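Local coordinates for encapsulated ferritin-like protein (Haliangium ochraceum, PDB 5N5F) that oxidises Fe(2+) to Fe(3+) as the ferritin-like ferroxidase cargo of an encapsulin nanocompartment, represented by its N-terminal domain, which crystallises as a decameric ring, at residues P77-D80 against A81-T85; D43-E47 against P48-D52; E60-E63 against H64-T68; E90-I93 against L94-E97; N20-R23 against A24-L28. One frame throughout, in Å; residues are numbered along the deposited sequence.

Interaction 1. Residues P77-D80 against A81-T85; sequences PVFD and AHMRT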
loop_
_atom_site.group_PDB
_atom_site.type_symbol
_atom_site.label_atom_id
_atom_site.label_comp_id
_atom_site.label_asym_id
_atom_site.label_seq_id
_atom_site.Cartn_x
_atom_site.Cartn_y
_atom_site.Cartn_z
ATOM N N PRO B 77 14.133 23.645 18.665
ATOM C CA PRO B 77 15.308 23.603 19.549
ATOM C C PRO B 77 15.998 22.251 19.581
ATOM O O PRO B 77 17.225 22.201 19.729
ATOM C CB PRO B 77 14.728 23.972 20.923
ATOM C CG PRO B 77 13.497 24.749 20.625
ATOM C CD PRO B 77 12.942 24.178 19.349
ATOM N N VAL B 78 15.258 21.146 19.448
ATOM C CA VAL B 78 15.897 19.837 19.525
ATOM C C VAL B 78 16.717 19.562 18.267
ATOM O O VAL B 78 17.820 19.005 18.342
ATOM C CB VAL B 78 14.851 18.736 19.785
ATOM C CG1 VAL B 78 13.863 18.620 18.627
ATOM C CG2 VAL B 78 15.541 17.409 20.043
ATOM N N PHE B 79 16.205 19.947 17.093
ATOM C CA PHE B 79 17.007 19.822 15.876
ATOM C C PHE B 79 18.252 20.698 15.955
ATOM O O PHE B 79 19.343 20.279 15.553
ATOM C CB PHE B 79 16.176 20.188 14.645
ATOM C CG PHE B 79 15.534 19.004 13.967
ATOM C CD1 PHE B 79 14.309 18.520 14.396
ATOM C CD2 PHE B 79 16.152 18.386 12.890
ATOM C CE1 PHE B 79 13.715 17.436 13.772
ATOM C CE2 PHE B 79 15.563 17.300 12.257
ATOM C CZ PHE B 79 14.342 16.826 12.699
ATOM N N ASP B 80 18.109 21.917 16.473
ATOM C CA ASP B 80 19.259 22.804 16.607
ATOM C C ASP B 80 20.326 22.182 17.501
ATOM O O ASP B 80 21.503 22.108 17.129
ATOM C CB ASP B 80 18.804 24.155 17.161
ATOM C CG ASP B 80 19.925 25.175 17.214
ATOM O OD1 ASP B 80 20.693 25.287 16.232
ATOM O OD2 ASP B 80 20.041 25.863 18.250
ATOM N N ALA B 81 19.925 21.706 18.680
ATOM C CA ALA B 81 20.888 21.162 19.632
ATOM C C ALA B 81 21.641 19.976 19.040
ATOM O O ALA B 81 22.877 19.937 19.062
ATOM C CB ALA B 81 20.172 20.763 20.924
ATOM N N HIS B 82 20.911 18.992 18.503
ATOM C CA HIS B 82 21.565 17.787 18.005
ATOM C C HIS B 82 22.352 18.052 16.727
ATOM O O HIS B 82 23.372 17.397 16.486
ATOM C CB HIS B 82 20.530 16.685 17.782
ATOM C CG HIS B 82 19.963 16.130 19.052
ATOM N ND1 HIS B 82 20.746 15.826 20.145
ATOM C CD2 HIS B 82 18.691 15.832 19.407
ATOM C CE1 HIS B 82 19.981 15.358 21.116
ATOM N NE2 HIS B 82 18.730 15.350 20.693
ATOM N N MET B 83 21.906 18.996 15.896
ATOM C CA MET B 83 22.711 19.389 14.742
ATOM C C MET B 83 24.019 20.036 15.185
ATOM O O MET B 83 25.080 19.773 14.607
ATOM C CB MET B 83 21.916 20.338 13.846
ATOM C CG MET B 83 20.800 19.650 13.056
ATOM S SD MET B 83 19.677 20.823 12.280
ATOM C CE MET B 83 20.669 21.397 10.906
ATOM N N ARG B 84 23.966 20.880 16.219
ATOM C CA ARG B 84 25.192 21.485 16.727
ATOM C C ARG B 84 26.181 20.426 17.200
ATOM O O ARG B 84 27.396 20.602 17.050
ATOM C CB ARG B 84 24.867 22.447 17.872
ATOM C CG ARG B 84 24.203 23.737 17.432
ATOM C CD ARG B 84 23.505 24.424 18.593
ATOM N NE ARG B 84 23.076 25.778 18.253
ATOM C CZ ARG B 84 23.844 26.859 18.342
ATOM N NH1 ARG B 84 25.099 26.759 18.761
ATOM N NH2 ARG B 84 23.357 28.046 18.006
ATOM N N THR B 85 25.685 19.319 17.757
ATOM C CA THR B 85 26.561 18.326 18.371
ATOM C C THR B 85 27.268 17.445 17.345
ATOM O O THR B 85 28.390 16.993 17.601
ATOM C CB THR B 85 25.754 17.448 19.335
ATOM O OG1 THR B 85 25.166 18.266 20.355
ATOM C CG2 THR B 85 26.632 16.392 19.997
#
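Asp80 swings CG away from its backbone N (chi1 -175°) and Arg84 places CG opposite its carbonyl carbon (chi1 -72°), which brings carboxylate and guanidinium together one turn apart on helix 77-86. The result is an i to i+4 salt bridge, with Arg84 NE 3.0 Å from Asp80 OD2. The guanidinium offers its edge, whereas the carboxylate is approached from above its plane, and the two flat groups stand 85° apart. A second, weak bond joins Arg84 NE to Asp80 OD1 at 3.2 Å. Asp80 OD1 also pairs with Arg73 of helix 48-75, so one short acid serves two arginines and ties consecutive helices. An alanine here would remove the carboxylate and is likely to leave Arg73 and Arg84 without this shared counter-charge. Pro77, with no N-H to satisfy, suits the first turn, and its carbonyl accepts from Ala81 N. Phe79 and Met83 pack on Leu69 of helix 48-75 and also on Val62 and Met66 of a second subunit, whose Asn59 meets Val78 and His82. There the methyl Val78 CG2 rests 3.6 Å from His82 CD2.

Interaction 2. Residues D43-E47 against P48-D52; sequences DACSE and PGLHD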
loop_
_atom_site.group_PDB
_atom_site.type_symbol
_atom_site.label_atom_id
_atom_site.label_comp_id
_atom_site.label_asym_id
_atom_site.label_seq_id
_atom_site.Cartn_x
_atom_site.Cartn_y
_atom_site.Cartn_z
ATOM N N ASP B 43 22.786 4.662 -11.460
ATOM C CA ASP B 43 23.710 3.531 -11.460
ATOM C C ASP B 43 23.320 2.498 -12.509
ATOM O O ASP B 43 24.162 2.037 -13.288
ATOM C CB ASP B 43 23.746 2.886 -10.075
ATOM C CG ASP B 43 24.771 3.521 -9.161
ATOM O OD1 ASP B 43 25.180 4.671 -9.437
ATOM O OD2 ASP B 43 25.163 2.870 -8.167
ATOM N N ALA B 44 22.049 2.099 -12.523
ATOM C CA ALA B 44 21.573 1.111 -13.478
ATOM C C ALA B 44 21.392 1.687 -14.874
ATOM O O ALA B 44 21.267 0.918 -15.832
ATOM C CB ALA B 44 20.253 0.509 -12.993
ATOM N N CYS B 45 21.377 3.012 -15.004
ATOM C CA CYS B 45 21.265 3.657 -16.304
ATOM C C CYS B 45 22.320 3.117 -17.260
ATOM O O CYS B 45 23.449 2.822 -16.861
ATOM C CB CYS B 45 21.431 5.169 -16.142
ATOM S SG CYS B 45 20.552 6.172 -17.353
ATOM N N SER B 46 21.941 2.985 -18.533
ATOM C CA SER B 46 22.857 2.564 -19.584
ATOM C C SER B 46 23.057 3.627 -20.654
ATOM O O SER B 46 23.749 3.366 -21.645
ATOM C CB SER B 46 22.360 1.268 -20.240
ATOM O OG SER B 46 21.020 1.406 -20.682
ATOM N N GLU B 47 22.474 4.811 -20.491
ATOM C CA GLU B 47 22.605 5.901 -21.448
ATOM C C GLU B 47 23.295 7.072 -20.758
ATOM O O GLU B 47 22.791 7.555 -19.729
ATOM C CB GLU B 47 21.230 6.316 -21.977
ATOM C CG GLU B 47 21.257 6.935 -23.365
ATOM C CD GLU B 47 21.716 8.378 -23.354
ATOM O OE1 GLU B 47 21.245 9.144 -22.490
ATOM O OE2 GLU B 47 22.552 8.746 -24.207
ATOM N N PRO B 48 24.439 7.557 -21.252
ATOM C CA PRO B 48 25.140 8.636 -20.531
ATOM C C PRO B 48 24.329 9.912 -20.399
ATOM O O PRO B 48 24.452 10.610 -19.383
ATOM C CB PRO B 48 26.405 8.862 -21.375
ATOM C CG PRO B 48 26.576 7.609 -22.164
ATOM C CD PRO B 48 25.196 7.107 -22.434
ATOM N N GLY B 49 23.510 10.245 -21.398
ATOM C CA GLY B 49 22.726 11.468 -21.328
ATOM C C GLY B 49 21.717 11.455 -20.194
ATOM O O GLY B 49 21.563 12.446 -19.476
ATOM N N LEU B 50 21.015 10.333 -20.017
ATOM C CA LEU B 50 20.067 10.228 -18.914
ATOM C C LEU B 50 20.786 10.231 -17.572
ATOM O O LEU B 50 20.318 10.849 -16.610
ATOM C CB LEU B 50 19.224 8.963 -19.068
ATOM C CG LEU B 50 18.222 8.645 -17.954
ATOM C CD1 LEU B 50 17.304 9.828 -17.689
ATOM C CD2 LEU B 50 17.402 7.410 -18.325
ATOM N N HIS B 51 21.925 9.538 -17.492
ATOM C CA HIS B 51 22.694 9.496 -16.252
ATOM C C HIS B 51 22.993 10.899 -15.744
ATOM O O HIS B 51 22.728 11.222 -14.581
ATOM C CB HIS B 51 23.991 8.715 -16.476
ATOM C CG HIS B 51 24.918 8.731 -15.301
ATOM N ND1 HIS B 51 25.827 9.744 -15.084
ATOM C CD2 HIS B 51 25.082 7.854 -14.283
ATOM C CE1 HIS B 51 26.508 9.492 -13.979
ATOM N NE2 HIS B 51 26.076 8.351 -13.475
ATOM N N ASP B 52 23.527 11.758 -16.616
ATOM C CA ASP B 52 23.957 13.084 -16.181
ATOM C C ASP B 52 22.775 13.934 -15.733
ATOM O O ASP B 52 22.902 14.740 -14.801
ATOM C CB ASP B 52 24.724 13.780 -17.307
ATOM C CG ASP B 52 25.966 13.013 -17.724
ATOM O OD1 ASP B 52 26.426 12.152 -16.944
ATOM O OD2 ASP B 52 26.483 13.269 -18.829
#
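A tight turn joins helix 16-44 to helix 48-75 in a helical hairpin, and Glu47 is the N-cap of the second helix. Its side chain leaves anti to the backbone N and then folds back at CG (chi2 -78°), carrying the carboxylate over the first turn. Glu47 OE1 accepts from Leu50 N at 2.8 Å, approached nearly along its C-O bond, and lies 2.7 Å from Gly49 N. An acid is well suited to this end of a helix, where amide hydrogens lack carbonyl partners from a preceding turn and the helix dipole would favour negative charge. Pro48, which has no N-H to offer, fits the first helical position. Gly49 leaves room for the folded acid, since a beta carbon there would run into Glu47 OE1. The backbone continues the helix from the same residue: His51 N donates to Glu47 O at 3.1 Å. Glu47 also reaches a third subunit, OE1 receiving a hydrogen bond from its Trp71 and OE2 forming a salt bridge with its Arg75, so the cap is part of an interface in the decamer. Beneath the turn, Cys45, the first residue to leave helical geometry, directs its thiol at Leu50, a small apolar fit against a branched chain. Cys45 SG lies 3.5 Å from Leu50 CG.

Interaction 3. Residues E60-E63 against H64-T68; sequences EEVE and HAMMT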
loop_
_atom_site.group_PDB
_atom_site.type_symbol
_atom_site.label_atom_id
_atom_site.label_comp_id
_atom_site.label_asym_id
_atom_site.label_seq_id
_atom_site.Cartn_x
_atom_site.Cartn_y
_atom_site.Cartn_z
ATOM N N GLU B 60 20.259 18.765 -6.913
ATOM C CA GLU B 60 19.341 19.829 -6.528
ATOM C C GLU B 60 18.328 19.346 -5.499
ATOM O O GLU B 60 17.848 20.143 -4.685
ATOM C CB GLU B 60 18.639 20.393 -7.763
ATOM C CG GLU B 60 19.593 21.083 -8.727
ATOM C CD GLU B 60 18.889 21.965 -9.745
ATOM O OE1 GLU B 60 17.643 21.940 -9.807
ATOM O OE2 GLU B 60 19.588 22.690 -10.483
ATOM N N GLU B 61 17.993 18.052 -5.508
ATOM C CA GLU B 61 17.142 17.517 -4.450
ATOM C C GLU B 61 17.846 17.595 -3.100
ATOM O O GLU B 61 17.213 17.896 -2.082
ATOM C CB GLU B 61 16.739 16.074 -4.761
ATOM C CG GLU B 61 15.905 15.910 -6.031
ATOM C CD GLU B 61 14.692 16.819 -6.062
ATOM O OE1 GLU B 61 13.907 16.807 -5.089
ATOM O OE2 GLU B 61 14.534 17.559 -7.055
ATOM N N VAL B 62 19.153 17.325 -3.071
ATOM C CA VAL B 62 19.928 17.528 -1.847
ATOM C C VAL B 62 19.808 18.976 -1.390
ATOM O O VAL B 62 19.550 19.257 -0.214
ATOM C CB VAL B 62 21.400 17.133 -2.065
ATOM C CG1 VAL B 62 22.230 17.406 -0.797
ATOM C CG2 VAL B 62 21.514 15.676 -2.454
ATOM N N GLU B 63 19.997 19.919 -2.319
ATOM C CA GLU B 63 19.897 21.332 -1.974
ATOM C C GLU B 63 18.524 21.662 -1.405
ATOM O O GLU B 63 18.405 22.457 -0.467
ATOM C CB GLU B 63 20.188 22.194 -3.205
ATOM C CG GLU B 63 20.176 23.691 -2.928
ATOM C CD GLU B 63 20.743 24.506 -4.076
ATOM O OE1 GLU B 63 20.964 23.932 -5.162
ATOM O OE2 GLU B 63 20.973 25.721 -3.890
ATOM N N HIS B 64 17.472 21.064 -1.964
ATOM C CA HIS B 64 16.133 21.293 -1.437
ATOM C C HIS B 64 16.000 20.729 -0.028
ATOM O O HIS B 64 15.391 21.359 0.844
ATOM C CB HIS B 64 15.095 20.673 -2.370
ATOM C CG HIS B 64 15.046 21.309 -3.725
ATOM N ND1 HIS B 64 14.184 20.887 -4.716
ATOM C CD2 HIS B 64 15.751 22.337 -4.253
ATOM C CE1 HIS B 64 14.361 21.628 -5.794
ATOM N NE2 HIS B 64 15.306 22.515 -5.540
ATOM N N ALA B 65 16.576 19.548 0.211
ATOM C CA ALA B 65 16.512 18.926 1.529
ATOM C C ALA B 65 17.185 19.793 2.585
ATOM O O ALA B 65 16.654 19.966 3.689
ATOM C CB ALA B 65 17.167 17.547 1.481
ATOM N N MET B 66 18.358 20.344 2.268
ATOM C CA MET B 66 19.093 21.136 3.247
ATOM C C MET B 66 18.467 22.512 3.444
ATOM O O MET B 66 18.588 23.092 4.530
ATOM C CB MET B 66 20.555 21.261 2.822
ATOM C CG MET B 66 21.280 19.918 2.719
ATOM S SD MET B 66 21.285 18.963 4.260
ATOM C CE MET B 66 19.857 17.899 4.045
ATOM N N MET B 67 17.796 23.046 2.422
ATOM C CA MET B 67 16.990 24.246 2.616
ATOM C C MET B 67 15.862 23.978 3.600
ATOM O O MET B 67 15.644 24.748 4.545
ATOM C CB MET B 67 16.421 24.728 1.281
ATOM C CG MET B 67 17.444 25.337 0.338
ATOM S SD MET B 67 16.824 25.542 -1.350
ATOM C CE MET B 67 15.460 26.662 -1.074
ATOM N N THR B 68 15.132 22.878 3.394
ATOM C CA THR B 68 14.047 22.519 4.299
ATOM C C THR B 68 14.573 22.250 5.705
ATOM O O THR B 68 13.954 22.653 6.696
ATOM C CB THR B 68 13.307 21.292 3.767
ATOM O OG1 THR B 68 12.864 21.532 2.420
ATOM C CG2 THR B 68 12.109 20.972 4.643
#
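His64 lays one face of its ring over the carbonyl of Glu60, one turn back on helix 48-75, with Glu60 O 3.1 Å from His64 CD2. The same oxygen accepts the backbone bond from His64 N at 2.9 Å. With CG opposite the carbonyl carbon (chi1 -65°), the imidazole lies back along the helix. Its NE2 is hydrogen-bonded to Glu60 OE1 of a third subunit, and the reciprocal bond satisfies Glu60 OE1 of this chain. By similarity, Glu61 and His64 bind iron; an acid and an imidazole both supply metal ligands. Their side chains cross at an angle, and Glu61 OE2 stays 4.1 Å from His64 ND1. Glu61 OE2 also comes close to Glu61 OE2 of the third subunit, an arrangement consistent with a ferroxidase site formed between two subunits. Glu63 OE2 bonds to Tyr86 of a second subunit. Met67, flexible and apolar, reaches back along the helix with SD 4.1 Å from Glu63 CG. The inner flank meets helix 16-44 of the same chain, where Val62 packs on Val35, Ala65 is small enough to fit beside Leu28, and Thr68 OG1 hydrogen-bonds to Glu31.

Interaction 4. Residues E90-I93 against L94-E97; sequences ERPI and LELE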
loop_
_atom_site.group_PDB
_atom_site.type_symbol
_atom_site.label_atom_id
_atom_site.label_comp_id
_atom_site.label_asym_id
_atom_site.label_seq_id
_atom_site.Cartn_x
_atom_site.Cartn_y
_atom_site.Cartn_z
ATOM N N GLU B 90 34.645 15.512 13.135
ATOM C CA GLU B 90 35.746 14.687 12.651
ATOM C C GLU B 90 35.826 13.341 13.354
ATOM O O GLU B 90 35.958 12.307 12.689
ATOM C CB GLU B 90 37.077 15.440 12.827
ATOM C CG GLU B 90 37.119 16.818 12.181
ATOM C CD GLU B 90 37.213 16.760 10.668
ATOM O OE1 GLU B 90 37.063 15.659 10.098
ATOM O OE2 GLU B 90 37.442 17.821 10.049
ATOM N N ARG B 91 35.757 13.325 14.681
ATOM C CA ARG B 91 35.936 12.098 15.439
ATOM C C ARG B 91 34.789 11.121 15.178
ATOM O O ARG B 91 33.749 11.498 14.632
ATOM C CB ARG B 91 36.032 12.418 16.930
ATOM C CG ARG B 91 34.837 13.191 17.481
ATOM C CD ARG B 91 35.169 13.918 18.776
ATOM N NE ARG B 91 35.163 13.031 19.934
ATOM C CZ ARG B 91 35.157 13.451 21.196
ATOM N NH1 ARG B 91 35.152 14.749 21.469
ATOM N NH2 ARG B 91 35.150 12.571 22.188
ATOM N N PRO B 92 34.966 9.850 15.547
ATOM C CA PRO B 92 33.881 8.876 15.381
ATOM C C PRO B 92 32.569 9.385 15.960
ATOM O O PRO B 92 32.527 9.978 17.040
ATOM C CB PRO B 92 34.398 7.645 16.134
ATOM C CG PRO B 92 35.879 7.739 16.005
ATOM C CD PRO B 92 36.208 9.211 16.022
ATOM N N ILE B 93 31.483 9.124 15.227
ATOM C CA ILE B 93 30.192 9.728 15.546
ATOM C C ILE B 93 29.738 9.337 16.945
ATOM O O ILE B 93 29.250 10.178 17.710
ATOM C CB ILE B 93 29.153 9.334 14.477
ATOM C CG1 ILE B 93 29.507 9.996 13.143
ATOM C CG2 ILE B 93 27.742 9.733 14.900
ATOM C CD1 ILE B 93 28.878 9.322 11.940
ATOM N N LEU B 94 29.881 8.061 17.306
ATOM C CA LEU B 94 29.381 7.605 18.598
ATOM C C LEU B 94 30.123 8.239 19.770
ATOM O O LEU B 94 29.599 8.236 20.889
ATOM C CB LEU B 94 29.465 6.080 18.688
ATOM C CG LEU B 94 28.505 5.314 17.772
ATOM C CD1 LEU B 94 28.770 3.818 17.844
ATOM C CD2 LEU B 94 27.053 5.610 18.131
ATOM N N GLU B 95 31.315 8.788 19.544
ATOM C CA GLU B 95 32.071 9.439 20.608
ATOM C C GLU B 95 31.592 10.856 20.897
ATOM O O GLU B 95 32.088 11.476 21.845
ATOM C CB GLU B 95 33.561 9.466 20.255
ATOM C CG GLU B 95 34.253 8.119 20.392
ATOM C CD GLU B 95 35.716 8.169 19.993
ATOM O OE1 GLU B 95 36.253 9.285 19.840
ATOM O OE2 GLU B 95 36.327 7.092 19.830
ATOM N N LEU B 96 30.647 11.381 20.118
ATOM C CA LEU B 96 30.133 12.728 20.327
ATOM C C LEU B 96 28.889 12.767 21.206
ATOM O O LEU B 96 28.464 13.860 21.597
ATOM C CB LEU B 96 29.815 13.381 18.980
ATOM C CG LEU B 96 31.010 13.608 18.054
ATOM C CD1 LEU B 96 30.547 13.755 16.617
ATOM C CD2 LEU B 96 31.795 14.836 18.487
ATOM N N GLU B 97 28.296 11.619 21.524
ATOM C CA GLU B 97 27.101 11.584 22.358
ATOM C C GLU B 97 27.467 11.603 23.840
ATOM O O GLU B 97 28.620 11.837 24.203
ATOM C CB GLU B 97 26.259 10.344 22.042
ATOM C CG GLU B 97 24.969 10.251 22.845
ATOM C CD GLU B 97 24.046 9.156 22.349
ATOM O OE1 GLU B 97 24.022 8.907 21.125
ATOM O OE2 GLU B 97 23.344 8.543 23.182
#
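Arg91 and Leu96 cross obliquely in the tail after helix 77-86, the leucine methyl CD2 resting 3.5 Å from Arg91 CD. Arginine suits this exposed place because its methylene stem can cover a leucine while its charged end remains near polar groups. Arg91 bends at chi3 (-79°), turning one face of its guanidinium to Glu95 O; Arg91 NH2 is 3.3 Å from Glu95 O but poorly angled for a hydrogen bond. Its plane is turned 74° from the Glu95 carboxylate, and the salt bridge between Arg91 NE and Glu95 OE1 is long, 3.9 Å. Glu95 runs alongside the Pro92 ring, both pointing the same way, with Glu95 OE1 3.8 Å from Pro92 CD. Beneath the side chains, the backbone is drawn into a tight turn: Glu95 N donates to Pro92 O and Leu96 N to Ile93 O, both at 3.0 Å. An alanine in place of Leu96 would remove CD2 and is likely to leave the Arg91 methylenes without their apolar cover, as well as opening a gap beside Tyr86. Ile93, buried and branched, packs on that same Tyr86 and on Trp71 of a second subunit, while Leu94 meets His56 of a fifth. The two i to i+3 bonds are the signature of a short 3-10 turn, in a C-terminal tail whose Ile93 and Leu94 pack on neighbouring subunits of the decamer.

Interaction 5. Residues N20-R23 against A24-L28; sequences NMHR and ALVTL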
loop_
_atom_site.group_PDB
_atom_site.type_symbol
_atom_site.label_atom_id
_atom_site.label_comp_id
_atom_site.label_asym_id
_atom_site.label_seq_id
_atom_site.Cartn_x
_atom_site.Cartn_y
_atom_site.Cartn_z
ATOM N N ASN B 20 2.814 22.646 10.752
ATOM C CA ASN B 20 3.819 23.190 9.845
ATOM C C ASN B 20 5.099 22.368 9.880
ATOM O O ASN B 20 5.769 22.223 8.852
ATOM C CB ASN B 20 4.111 24.648 10.195
ATOM C CG ASN B 20 2.971 25.574 9.823
ATOM O OD1 ASN B 20 2.350 25.421 8.770
ATOM N ND2 ASN B 20 2.686 26.538 10.689
ATOM N N MET B 21 5.455 21.828 11.046
ATOM C CA MET B 21 6.594 20.920 11.121
ATOM C C MET B 21 6.317 19.635 10.350
ATOM O O MET B 21 7.221 19.066 9.728
ATOM C CB MET B 21 6.911 20.606 12.582
ATOM C CG MET B 21 8.257 19.944 12.804
ATOM S SD MET B 21 9.667 20.942 12.278
ATOM C CE MET B 21 9.310 22.526 13.031
ATOM N N HIS B 22 5.073 19.156 10.392
ATOM C CA HIS B 22 4.698 17.990 9.600
ATOM C C HIS B 22 4.912 18.255 8.114
ATOM O O HIS B 22 5.547 17.458 7.414
ATOM C CB HIS B 22 3.241 17.620 9.892
ATOM C CG HIS B 22 2.622 16.723 8.865
ATOM N ND1 HIS B 22 2.999 15.408 8.700
ATOM C CD2 HIS B 22 1.649 16.953 7.949
ATOM C CE1 HIS B 22 2.286 14.866 7.729
ATOM N NE2 HIS B 22 1.461 15.782 7.255
ATOM N N ARG B 23 4.399 19.384 7.618
ATOM C CA ARG B 23 4.571 19.717 6.207
ATOM C C ARG B 23 6.046 19.763 5.829
ATOM O O ARG B 23 6.435 19.288 4.756
ATOM C CB ARG B 23 3.892 21.052 5.895
ATOM C CG ARG B 23 2.386 21.028 6.095
ATOM C CD ARG B 23 1.732 22.353 5.733
ATOM N NE ARG B 23 0.281 22.284 5.887
ATOM C CZ ARG B 23 -0.398 22.679 6.962
ATOM N NH1 ARG B 23 0.224 23.199 8.009
ATOM N NH2 ARG B 23 -1.720 22.558 6.984
ATOM N N ALA B 24 6.888 20.317 6.703
ATOM C CA ALA B 24 8.310 20.400 6.387
ATOM C C ALA B 24 8.972 19.030 6.453
ATOM O O ALA B 24 9.793 18.691 5.593
ATOM C CB ALA B 24 9.001 21.380 7.332
ATOM N N LEU B 25 8.629 18.224 7.460
ATOM C CA LEU B 25 9.253 16.910 7.594
ATOM C C LEU B 25 8.883 15.992 6.432
ATOM O O LEU B 25 9.729 15.235 5.941
ATOM C CB LEU B 25 8.864 16.278 8.936
ATOM C CG LEU B 25 9.581 16.856 10.163
ATOM C CD1 LEU B 25 8.953 16.355 11.468
ATOM C CD2 LEU B 25 11.059 16.506 10.124
ATOM N N VAL B 26 7.634 16.034 5.967
ATOM C CA VAL B 26 7.282 15.185 4.832
ATOM C C VAL B 26 8.003 15.657 3.578
ATOM O O VAL B 26 8.394 14.839 2.734
ATOM C CB VAL B 26 5.756 15.132 4.623
ATOM C CG1 VAL B 26 5.075 14.561 5.859
ATOM C CG2 VAL B 26 5.190 16.503 4.272
ATOM N N THR B 27 8.214 16.970 3.440
ATOM C CA THR B 27 8.936 17.483 2.281
ATOM C C THR B 27 10.394 17.050 2.317
ATOM O O THR B 27 10.941 16.580 1.311
ATOM C CB THR B 27 8.824 19.009 2.224
ATOM O OG1 THR B 27 7.443 19.389 2.165
ATOM C CG2 THR B 27 9.541 19.560 0.992
ATOM N N LEU B 28 11.048 17.209 3.470
ATOM C CA LEU B 28 12.414 16.721 3.616
ATOM C C LEU B 28 12.490 15.232 3.309
ATOM O O LEU B 28 13.393 14.781 2.596
ATOM C CB LEU B 28 12.927 17.013 5.029
ATOM C CG LEU B 28 14.294 16.439 5.408
ATOM C CD1 LEU B 28 15.358 16.817 4.386
ATOM C CD2 LEU B 28 14.702 16.914 6.794
#
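Thr27 turns its hydroxyl back onto Arg23 O, the carbonyl one turn earlier on helix 16-44, a long helix of the ferritin-like fold. Thr27 OG1 donates to Arg23 O at 2.8 Å while Thr27 N donates to the same oxygen at 3.2 Å, the two reaching it from opposite faces of the carbonyl plane. With OG1 opposite its own carbonyl carbon (chi1 -58°), threonine satisfies a buried hydroxyl within the helix and leaves its methyl to pack. Beside it, Val26 sets CG1 3.4 Å from His22 CE1, meeting the ring obliquely; a branched apolar chain fits closely here and probably helps, with the bond from His22 ND1 to Asp36 of a second subunit, to fix the ring's rotation. Met21 and Leu25 pair similarly, Met21 CG lying 3.9 Å from Leu25 CD1, with the thioether chain bent at both chi2 and chi3. Both also touch Ile72 of helix 48-75, as does Ala24, whose small side chain lets the two helices come close.

Farther out, other subunits hold the polar ends. Asn20 ND2 bonds to Ser46 of a third subunit. Arg23, stretched from CG to NE, forms a salt bridge with Glu9 of a fourth subunit, giving this buried cation a counter-charge across the interface. Thr27 also lies next to Glu31, a predicted iron ligand, which places this helical turn beside the presumed metal site. Within the segment, Arg23 NH1 makes a weak hydrogen bond to Asn20 OD1 at 3.2 Å.

Overall arrangement
In chain order, interaction 5 lies on helix 16-44, interaction 2 at the turn into helix 48-75, interaction 3 midway along that helix, interaction 1 on helix 77-86 and interaction 4 in the tail. Interactions 3 and 5, centres about 13 Å apart, touch where the long helices pair; interaction 3 holds two predicted iron ligands, and interaction 5 lies beside the third, Glu31. Interaction 1 touches interaction 5 through Phe79 and Leu25, and interaction 4 through Thr85 and Leu96. Interaction 2, at the hairpin's far end, is centred about 22 Å from interaction 3 and about 38 Å from interaction 1. All five meet other subunits, consistent with a protomer completed by its decameric ring.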